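Local coordinates for Lin2891 protein (Listeria innocua, PDB 3DB0), which probably binds a flavin cofactor and may act as a pyridoxamine 5'-phosphate oxidase, although its own substrate and reaction are not established, at residues L44-K50 with S112-I118. Residues are numbered along the deposited sequence; the frame is centred on the assembly and turned at random. Where two conformers were deposited one is given.
Sequences LYTPSGK and SFVVIKI
Long-range antiparallel pairing inside a barrel is exemplified by residues 44-50 and 112-118: the last strand inserts beside strand 43-49 and so joins the sequence-adjacent strands 19-26, 29-40 and 43-49 to strands 77-86 and 63-68. Residues 44-49 and 113-118 are extended, while Lys-50 (phi/psi -56/-35) and Ser-112 (-92/-3) leave strand geometry. The strand axes approach to 4.5 Å with 141° between their N-to-C directions, a marked twist. The register runs without a bulge from Leu-44 opposite Ile-118 to Gly-49 opposite Phe-113.

Hydrogen-bonded pairs alternate with non-hydrogen-bonded ones. Leu-44 N reaches Ile-118 O at 3.0 Å and Ile-118 N returns to Leu-44 O at 2.7 Å; Thr-46 N to Ile-116 O and Ile-116 N to Thr-46 O are both 2.8 Å; Ser-48 N to Val-114 O and Val-114 N to Ser-48 O are both 2.9 Å. Pro-47, which lacks an amide hydrogen, occupies a non-hydrogen-bonded position and costs the pairing nothing. Where the strand ends, Lys-50 N still bonds Ser-112 O at 2.9 Å. CA-H...O contacts supplement the pattern, the shortest from Tyr-45 CA to Ile-116 O (3.1 Å).

Side chains alternate between faces. Leu-44, Thr-46, Ser-48, Val-114, Ile-116 and Ile-118 share one: Thr-46 CG2 lies 3.7 Å from Ile-116 CB, and Ser-48 CB 3.6 Å from Val-114 CG2. On the other, Tyr-45 (chi1 m) sets CD1 3.7 Å from Val-115 CG1, and Phe-113 (chi1 t) brings CE1 to 3.6 Å from Pro-47 CB.

Strands 29-40 and 77-86 flank the pair within the six-stranded barrel of this FMN-binding clan. Helix 90-100 packs on the Tyr-45, Pro-47 and Val-115 face, where Trp-104 of a second subunit meets Phe-113 edge-to-face; Ser-48 OG bonds Thr-55 of helix 53-60.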
loop_
_atom_site.group_PDB
_atom_site.type_symbol
_atom_site.label_atom_id
_atom_site.label_comp_id
_atom_site.label_asym_id
_atom_site.label_seq_id
_atom_site.Cartn_x
_atom_site.Cartn_y
_atom_site.Cartn_z
ATOM N N LEU B 44 -16.123 -4.978 -5.134
ATOM C CA LEU B 44 -14.807 -5.312 -4.618
ATOM C C LEU B 44 -14.394 -6.736 -5.012
ATOM O O LEU B 44 -15.237 -7.630 -5.254
ATOM C CB LEU B 44 -14.762 -5.185 -3.110
ATOM C CG LEU B 44 -15.001 -3.833 -2.428
ATOM C CD1 LEU B 44 -14.712 -3.978 -0.952
ATOM C CD2 LEU B 44 -14.183 -2.713 -2.945
ATOM N N TYR B 45 -13.089 -6.907 -5.153
ATOM C CA TYR B 45 -12.491 -8.193 -5.528
ATOM C C TYR B 45 -11.292 -8.386 -4.623
ATOM O O TYR B 45 -10.552 -7.453 -4.306
ATOM C CB TYR B 45 -12.042 -8.233 -7.000
ATOM C CG TYR B 45 -13.155 -8.100 -8.024
ATOM C CD1 TYR B 45 -13.959 -9.186 -8.363
ATOM C CD2 TYR B 45 -13.347 -6.927 -8.701
ATOM C CE1 TYR B 45 -14.974 -9.074 -9.314
ATOM C CE2 TYR B 45 -14.346 -6.800 -9.657
ATOM C CZ TYR B 45 -15.158 -7.873 -9.952
ATOM O OH TYR B 45 -16.163 -7.737 -10.852
ATOM N N THR B 46 -11.167 -9.580 -4.079
ATOM C CA THR B 46 -10.000 -9.872 -3.296
ATOM C C THR B 46 -9.503 -11.306 -3.685
ATOM O O THR B 46 -10.320 -12.261 -3.814
ATOM C CB THR B 46 -10.292 -9.690 -1.768
ATOM O OG1 THR B 46 -9.079 -9.790 -1.043
ATOM C CG2 THR B 46 -11.268 -10.733 -1.262
ATOM N N PRO B 47 -8.169 -11.459 -3.835
ATOM C CA PRO B 47 -7.546 -12.735 -4.194
ATOM C C PRO B 47 -7.602 -13.765 -3.116
ATOM O O PRO B 47 -7.633 -13.457 -1.925
ATOM C CB PRO B 47 -6.088 -12.361 -4.540
ATOM C CG PRO B 47 -5.877 -11.031 -3.952
ATOM C CD PRO B 47 -7.183 -10.388 -3.635
ATOM N N SER B 48 -7.654 -15.022 -3.535
ATOM C CA SER B 48 -7.642 -16.106 -2.554
ATOM C C SER B 48 -7.167 -17.401 -3.209
ATOM O O SER B 48 -6.842 -17.411 -4.391
ATOM C CB SER B 48 -9.017 -16.236 -1.926
ATOM O OG SER B 48 -8.997 -17.136 -0.841
ATOM N N GLY B 49 -7.068 -18.473 -2.433
ATOM C CA GLY B 49 -6.702 -19.786 -2.943
ATOM C C GLY B 49 -7.901 -20.694 -2.757
ATOM O O GLY B 49 -8.687 -20.504 -1.832
ATOM N N LYS B 50 -8.041 -21.681 -3.634
ATOM C CA LYS B 50 -9.185 -22.608 -3.594
ATOM C C LYS B 50 -9.364 -23.308 -2.273
ATOM O O LYS B 50 -10.494 -23.654 -1.870
ATOM C CB LYS B 50 -9.051 -23.744 -4.616
ATOM C CG LYS B 50 -9.346 -23.395 -6.033
ATOM C CD LYS B 50 -9.118 -24.591 -6.933
ATOM C CE LYS B 50 -9.017 -24.109 -8.358
ATOM N NZ LYS B 50 -8.711 -25.224 -9.275
ATOM N N SER B 112 -4.618 -22.770 -8.381
ATOM C CA SER B 112 -5.295 -22.685 -7.115
ATOM C C SER B 112 -5.809 -21.261 -6.883
ATOM O O SER B 112 -6.498 -21.026 -5.946
ATOM C CB SER B 112 -4.372 -23.111 -5.989
ATOM O OG SER B 112 -3.412 -22.112 -5.735
ATOM N N PHE B 113 -5.510 -20.350 -7.805
ATOM C CA PHE B 113 -5.914 -18.948 -7.699
ATOM C C PHE B 113 -7.432 -18.763 -7.906
ATOM O O PHE B 113 -8.058 -19.308 -8.807
ATOM C CB PHE B 113 -5.130 -18.057 -8.651
ATOM C CG PHE B 113 -5.404 -16.573 -8.465
ATOM C CD1 PHE B 113 -4.875 -15.904 -7.404
ATOM C CD2 PHE B 113 -6.154 -15.870 -9.373
ATOM C CE1 PHE B 113 -5.104 -14.543 -7.234
ATOM C CE2 PHE B 113 -6.368 -14.535 -9.242
ATOM C CZ PHE B 113 -5.840 -13.852 -8.174
ATOM N N VAL B 114 -8.014 -17.977 -7.022
ATOM C CA VAL B 114 -9.427 -17.683 -7.106
ATOM C C VAL B 114 -9.605 -16.244 -6.706
ATOM O O VAL B 114 -8.703 -15.615 -6.138
ATOM C CB VAL B 114 -10.273 -18.593 -6.205
ATOM C CG1 VAL B 114 -10.086 -20.041 -6.611
ATOM C CG2 VAL B 114 -9.937 -18.354 -4.729
ATOM N N VAL B 115 -10.772 -15.724 -7.058
ATOM C CA VAL B 115 -11.111 -14.357 -6.765
ATOM C C VAL B 115 -12.464 -14.321 -6.049
ATOM O O VAL B 115 -13.426 -14.965 -6.493
ATOM C CB VAL B 115 -11.121 -13.483 -8.048
ATOM C CG1 VAL B 115 -11.711 -12.022 -7.777
ATOM C CG2 VAL B 115 -9.693 -13.440 -8.714
ATOM N N ILE B 116 -12.459 -13.651 -4.901
ATOM C CA ILE B 116 -13.649 -13.349 -4.138
ATOM C C ILE B 116 -14.197 -12.012 -4.585
ATOM O O ILE B 116 -13.557 -10.946 -4.481
ATOM C CB ILE B 116 -13.420 -13.376 -2.623
ATOM C CG1 ILE B 116 -12.884 -14.760 -2.242
ATOM C CG2 ILE B 116 -14.762 -13.043 -1.887
ATOM C CD1 ILE B 116 -12.267 -14.901 -0.835
ATOM N N LYS B 117 -15.416 -12.094 -5.111
ATOM C CA LYS B 117 -16.152 -10.929 -5.587
ATOM C C LYS B 117 -17.058 -10.514 -4.480
ATOM O O LYS B 117 -17.720 -11.356 -3.869
ATOM C CB LYS B 117 -16.997 -11.281 -6.814
ATOM C CG LYS B 117 -17.871 -10.122 -7.346
ATOM C CD LYS B 117 -18.925 -10.617 -8.384
ATOM C CE LYS B 117 -19.514 -9.452 -9.084
ATOM N NZ LYS B 117 -20.544 -9.822 -10.112
ATOM N N ILE B 118 -17.075 -9.226 -4.180
ATOM C CA ILE B 118 -17.985 -8.735 -3.146
ATOM C C ILE B 118 -18.903 -7.676 -3.705
ATOM O O ILE B 118 -18.460 -6.579 -4.107
ATOM C CB ILE B 118 -17.239 -8.202 -1.900
ATOM C CG1 ILE B 118 -16.376 -9.318 -1.292
ATOM C CG2 ILE B 118 -18.225 -7.597 -0.890
ATOM C CD1 ILE B 118 -15.237 -8.834 -0.487
#